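Local coordinates for protein guanine deaminase (Escherichia coli, PDB 6OHB) that catalyses the zinc-dependent hydrolytic deamination of guanine to xanthine and ammonia, the first step of guanine degradation, at residues D80-H84 / V234-L238; R209-T213 / Y258-Y262. The contacts are given in a common frame with arbitrary orientation. Numbering follows the deposited sequence.

Contact 1 (D80-H84 / V234-L238); sequences DTHIH and VHTHL. With ZN (zinc ion), chain E.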
loop_
_atom_site.group_PDB
_atom_site.type_symbol
_atom_site.label_atom_id
_atom_site.label_comp_id
_atom_site.label_asym_id
_atom_site.label_seq_id
_atom_site.Cartn_x
_atom_site.Cartn_y
_atom_site.Cartn_z
ATOM N N ASP A 80 -16.440 -1.501 7.698
ATOM C CA ASP A 80 -15.939 -2.291 6.576
ATOM C C ASP A 80 -17.128 -2.959 5.890
ATOM O O ASP A 80 -17.708 -3.905 6.432
ATOM C CB ASP A 80 -14.943 -3.333 7.084
ATOM C CG ASP A 80 -14.103 -3.942 5.975
ATOM O OD1 ASP A 80 -14.562 -3.986 4.810
ATOM O OD2 ASP A 80 -12.977 -4.389 6.282
ATOM N N THR A 81 -17.461 -2.508 4.680
ATOM C CA THR A 81 -18.725 -2.903 4.065
ATOM C C THR A 81 -18.648 -4.147 3.178
ATOM O O THR A 81 -19.678 -4.534 2.615
ATOM C CB THR A 81 -19.307 -1.742 3.249
ATOM O OG1 THR A 81 -18.401 -1.373 2.201
ATOM C CG2 THR A 81 -19.583 -0.536 4.148
ATOM N N HIS A 82 -17.491 -4.800 3.055
ATOM C CA HIS A 82 -17.420 -6.085 2.349
ATOM C C HIS A 82 -16.123 -6.783 2.738
ATOM O O HIS A 82 -15.037 -6.307 2.395
ATOM C CB HIS A 82 -17.510 -5.905 0.832
ATOM C CG HIS A 82 -17.418 -7.189 0.063
ATOM N ND1 HIS A 82 -18.432 -8.122 0.040
ATOM C CD2 HIS A 82 -16.424 -7.698 -0.705
ATOM C CE1 HIS A 82 -18.072 -9.146 -0.712
ATOM N NE2 HIS A 82 -16.858 -8.913 -1.177
ATOM N N ILE A 83 -16.240 -7.904 3.440
ATOM C CA ILE A 83 -15.078 -8.678 3.858
ATOM C C ILE A 83 -15.504 -10.136 3.975
ATOM O O ILE A 83 -16.634 -10.434 4.371
ATOM C CB ILE A 83 -14.484 -8.114 5.170
ATOM C CG1 ILE A 83 -13.237 -8.895 5.589
ATOM C CG2 ILE A 83 -15.534 -8.069 6.281
ATOM C CD1 ILE A 83 -12.475 -8.255 6.736
ATOM N N HIS A 84 -14.608 -11.044 3.589
ATOM C CA HIS A 84 -14.862 -12.483 3.605
ATOM C C HIS A 84 -14.174 -13.085 4.836
ATOM O O HIS A 84 -12.942 -13.086 4.927
ATOM C CB HIS A 84 -14.368 -13.141 2.308
ATOM C CG HIS A 84 -15.079 -12.697 1.054
ATOM N ND1 HIS A 84 -16.001 -13.489 0.399
ATOM C CD2 HIS A 84 -14.944 -11.584 0.295
ATOM C CE1 HIS A 84 -16.431 -12.866 -0.684
ATOM N NE2 HIS A 84 -15.813 -11.706 -0.764
ATOM N N VAL A 234 -29.252 -7.602 2.477
ATOM C CA VAL A 234 -28.908 -8.361 1.283
ATOM C C VAL A 234 -27.482 -7.983 0.915
ATOM O O VAL A 234 -27.120 -6.804 0.958
ATOM C CB VAL A 234 -29.874 -8.071 0.116
ATOM C CG1 VAL A 234 -29.409 -8.770 -1.150
ATOM C CG2 VAL A 234 -31.298 -8.483 0.485
ATOM N N HIS A 235 -26.671 -8.973 0.555
ATOM C CA HIS A 235 -25.248 -8.734 0.342
ATOM C C HIS A 235 -24.753 -9.653 -0.764
ATOM O O HIS A 235 -24.801 -10.876 -0.607
ATOM C CB HIS A 235 -24.478 -8.984 1.641
ATOM C CG HIS A 235 -23.028 -8.631 1.564
ATOM N ND1 HIS A 235 -22.088 -9.161 2.422
ATOM C CD2 HIS A 235 -22.357 -7.795 0.738
ATOM C CE1 HIS A 235 -20.901 -8.663 2.129
ATOM N NE2 HIS A 235 -21.037 -7.833 1.110
ATOM N N THR A 236 -24.256 -9.084 -1.863
ATOM C CA THR A 236 -23.741 -9.941 -2.927
ATOM C C THR A 236 -22.705 -9.187 -3.750
ATOM O O THR A 236 -22.504 -7.989 -3.568
ATOM C CB THR A 236 -24.889 -10.461 -3.812
ATOM O OG1 THR A 236 -24.401 -11.493 -4.675
ATOM C CG2 THR A 236 -25.488 -9.334 -4.648
ATOM N N HIS A 237 -22.049 -9.904 -4.668
ATOM C CA HIS A 237 -21.075 -9.312 -5.582
ATOM C C HIS A 237 -21.776 -8.886 -6.880
ATOM O O HIS A 237 -22.751 -9.512 -7.303
ATOM C CB HIS A 237 -19.945 -10.305 -5.897
ATOM C CG HIS A 237 -19.009 -10.586 -4.750
ATOM N ND1 HIS A 237 -19.223 -11.597 -3.834
ATOM C CD2 HIS A 237 -17.819 -10.028 -4.417
ATOM C CE1 HIS A 237 -18.219 -11.632 -2.974
ATOM N NE2 HIS A 237 -17.355 -10.687 -3.302
ATOM N N LEU A 238 -21.280 -7.813 -7.515
ATOM C CA LEU A 238 -21.929 -7.310 -8.727
ATOM C C LEU A 238 -20.933 -6.614 -9.647
ATOM O O LEU A 238 -20.269 -5.666 -9.224
ATOM C CB LEU A 238 -23.070 -6.340 -8.376
ATOM C CG LEU A 238 -23.817 -5.648 -9.526
ATOM C CD1 LEU A 238 -24.665 -6.652 -10.287
ATOM C CD2 LEU A 238 -24.683 -4.513 -8.988
HETATM ZN ZN ZN E . -15.758 -10.333 -2.077
#
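Two barrel strands that are not neighbours in the sheet meet here mainly through their histidines. The axes of 80-84 and 234-238 stay 9.2 Å apart and their N-to-C directions differ by 72°, so no backbone pairing is possible and only long side chains can bridge the gap. On the second strand, alternate residues face the barrel interior. His235 points its CA-to-CB bond toward 80-84, opposite His82, with the CA atoms 8.5 Å apart. Its NE2 accepts a nearly straight hydrogen bond from ND1 of His82 (2.8 Å, 170°), the two rings meeting rim to rim with planes at 84°. Thr236 turns away, and its OG1 hydrogen-bonds to Pro208 O and Arg209 O. At His237 the m rotamer swings the imidazole inward, so that NE2 binds zinc at 2.0 Å, while ND1 is hydrogen-bonded to Arg209 O. The edge of the His82 ring approaches the His237 face in an offset edge-to-face pair, centroids 4.4 Å apart. NE2 of His82 and NE2 of His84, the HxH pair of the amidohydrolase superfamily, bind the same ion at 2.0 and 1.9 Å, and Asp327 joins them. Sharing one ion brings His82 NE2 within 2.8 Å of His237 NE2 without a hydrogen bond. Leu238 then turns its side chain out to helix 258-264. This is the active site, carrying the zinc used in deamination; His84, His237 and Leu238 probably also contact substrate. Imidazole suits His82 and His237 because one nitrogen serves the metal and the other a hydrogen bond: by taking the ND1 proton of His82, second-shell His235 orients that ring and leaves NE2 for zinc.

Contact 2 (R209-T213 / Y258-Y262); sequences RFAPT and YLDVY
Ala211 CB is the apolar centre, lying 3.9 Å from Tyr258 CE1, 4.4 Å from Val261 CG1 and 4.3 Å from Tyr262 CZ; a small methyl suits a site walled by two large rings. Segment 209-213 is irregular: Phe210 is extended (-161/177), then Ala211 and Pro212 take helix-like angles. Segment 258-262 is helical, and Ala211 and Val261 are the closest residues by CA (7.5 Å). Phe210 (chi1 p) carries its ring away from the helix; with Arg209 it probably binds substrate. Tyr258 (chi1 t) and Tyr262 (chi1 m), one turn apart, leave the helix sideways, and their hydroxyl ends come close to the loop. Tyr258 OH lies 3.3 Å from Phe210 CB and is hydrogen-bonded to Glu244. Tyr262 OH is hydrogen-bonded chiefly to His237 O, and Ala211 N adds a weak hydrogen bond to it (3.1 Å, 129°). The loop follows strand 203-208 at the barrel end where such enzymes build the active site; helix 258-264 braces it, helix 242-251 packs on Pro212 and Tyr258, and helix 98-111 on Arg209 and Phe210.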
loop_
_atom_site.group_PDB
_atom_site.type_symbol
_atom_site.label_atom_id
_atom_site.label_comp_id
_atom_site.label_asym_id
_atom_site.label_seq_id
_atom_site.Cartn_x
_atom_site.Cartn_y
_atom_site.Cartn_z
ATOM N N ARG A 209 -23.604 -15.648 -3.081
ATOM C CA ARG A 209 -22.259 -15.235 -3.472
ATOM C C ARG A 209 -22.313 -14.315 -4.686
ATOM O O ARG A 209 -21.927 -13.142 -4.612
ATOM C CB ARG A 209 -21.377 -16.455 -3.752
ATOM C CG ARG A 209 -19.912 -16.083 -3.959
ATOM C CD ARG A 209 -19.027 -17.290 -4.201
ATOM N NE ARG A 209 -18.927 -18.162 -3.035
ATOM C CZ ARG A 209 -17.979 -18.072 -2.109
ATOM N NH1 ARG A 209 -17.035 -17.139 -2.200
ATOM N NH2 ARG A 209 -17.973 -18.918 -1.089
ATOM N N PHE A 210 -22.803 -14.831 -5.808
ATOM C CA PHE A 210 -23.203 -14.013 -6.946
ATOM C C PHE A 210 -24.124 -14.853 -7.826
ATOM O O PHE A 210 -24.377 -16.030 -7.549
ATOM C CB PHE A 210 -21.995 -13.475 -7.729
ATOM C CG PHE A 210 -20.956 -14.517 -8.076
ATOM C CD1 PHE A 210 -19.620 -14.303 -7.784
ATOM C CD2 PHE A 210 -21.311 -15.697 -8.699
ATOM C CE1 PHE A 210 -18.664 -15.247 -8.104
ATOM C CE2 PHE A 210 -20.357 -16.643 -9.022
ATOM C CZ PHE A 210 -19.035 -16.419 -8.722
ATOM N N ALA A 211 -24.630 -14.230 -8.887
ATOM C CA ALA A 211 -25.589 -14.911 -9.754
ATOM C C ALA A 211 -25.023 -16.152 -10.444
ATOM O O ALA A 211 -25.762 -17.147 -10.548
ATOM C CB ALA A 211 -26.147 -13.917 -10.782
ATOM N N PRO A 212 -23.772 -16.175 -10.930
ATOM C CA PRO A 212 -23.268 -17.410 -11.559
ATOM C C PRO A 212 -23.419 -18.663 -10.713
ATOM O O PRO A 212 -23.726 -19.727 -11.263
ATOM C CB PRO A 212 -21.793 -17.081 -11.812
ATOM C CG PRO A 212 -21.791 -15.626 -12.082
ATOM C CD PRO A 212 -22.887 -15.029 -11.222
ATOM N N THR A 213 -23.237 -18.578 -9.397
ATOM C CA THR A 213 -23.251 -19.768 -8.560
ATOM C C THR A 213 -24.599 -19.996 -7.889
ATOM O O THR A 213 -24.688 -20.794 -6.952
ATOM C CB THR A 213 -22.148 -19.700 -7.500
ATOM O OG1 THR A 213 -22.142 -18.406 -6.881
ATOM C CG2 THR A 213 -20.782 -19.986 -8.115
ATOM N N TYR A 258 -26.692 -7.743 -15.534
ATOM C CA TYR A 258 -26.326 -8.348 -14.256
ATOM C C TYR A 258 -27.226 -7.855 -13.123
ATOM O O TYR A 258 -27.846 -8.655 -12.409
ATOM C CB TYR A 258 -24.854 -8.044 -13.969
ATOM C CG TYR A 258 -24.149 -8.971 -12.997
ATOM C CD1 TYR A 258 -24.858 -9.753 -12.094
ATOM C CD2 TYR A 258 -22.759 -9.034 -12.969
ATOM C CE1 TYR A 258 -24.200 -10.584 -11.196
ATOM C CE2 TYR A 258 -22.096 -9.857 -12.080
ATOM C CZ TYR A 258 -22.818 -10.630 -11.196
ATOM O OH TYR A 258 -22.149 -11.450 -10.317
ATOM N N LEU A 259 -27.292 -6.535 -12.923
ATOM C CA LEU A 259 -28.076 -6.002 -11.812
ATOM C C LEU A 259 -29.552 -6.357 -11.940
ATOM O O LEU A 259 -30.246 -6.511 -10.924
ATOM C CB LEU A 259 -27.898 -4.483 -11.725
ATOM C CG LEU A 259 -28.771 -3.732 -10.707
ATOM C CD1 LEU A 259 -28.537 -4.229 -9.286
ATOM C CD2 LEU A 259 -28.555 -2.230 -10.798
ATOM N N ASP A 260 -30.049 -6.505 -13.168
ATOM C CA ASP A 260 -31.464 -6.803 -13.340
ATOM C C ASP A 260 -31.824 -8.206 -12.874
ATOM O O ASP A 260 -32.982 -8.444 -12.517
ATOM C CB ASP A 260 -31.883 -6.616 -14.796
ATOM C CG ASP A 260 -33.388 -6.712 -14.980
ATOM O OD1 ASP A 260 -34.089 -5.723 -14.672
ATOM O OD2 ASP A 260 -33.867 -7.779 -15.427
ATOM N N VAL A 261 -30.864 -9.130 -12.838
ATOM C CA VAL A 261 -31.136 -10.442 -12.255
ATOM C C VAL A 261 -31.493 -10.294 -10.781
ATOM O O VAL A 261 -32.470 -10.879 -10.301
ATOM C CB VAL A 261 -29.936 -11.384 -12.450
ATOM C CG1 VAL A 261 -30.278 -12.778 -11.935
ATOM C CG2 VAL A 261 -29.523 -11.421 -13.911
ATOM N N TYR A 262 -30.708 -9.501 -10.045
ATOM C CA TYR A 262 -31.003 -9.273 -8.635
ATOM C C TYR A 262 -32.286 -8.475 -8.468
ATOM O O TYR A 262 -33.085 -8.753 -7.567
ATOM C CB TYR A 262 -29.846 -8.532 -7.965
ATOM C CG TYR A 262 -28.538 -9.276 -7.953
ATOM C CD1 TYR A 262 -28.459 -10.584 -7.488
ATOM C CD2 TYR A 262 -27.377 -8.668 -8.407
ATOM C CE1 TYR A 262 -27.253 -11.265 -7.481
ATOM C CE2 TYR A 262 -26.169 -9.338 -8.403
ATOM C CZ TYR A 262 -26.111 -10.634 -7.940
ATOM O OH TYR A 262 -24.903 -11.292 -7.939
#

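In the fold
Both contacts are buried, but the centre of contact 1 is about 8 Å, and that of contact 2 about 21 Å, from the centre of the chain. Inside the TIM-like barrel, contact 1 joins two strands by metal ligation and a histidine-histidine hydrogen bond; farther out, contact 2 sets a loop against a helix by apolar contacts and tyrosine hydroxyls. Strand 234-238 is common ground. His237 binds zinc by NE2 and meets contact 2 through its O and ND1, while Thr236 and Leu238 also face contact 2, with Leu238 CD1 3.6 Å from Tyr258 CD1. The metal site is thereby linked to the probable substrate-binding loop.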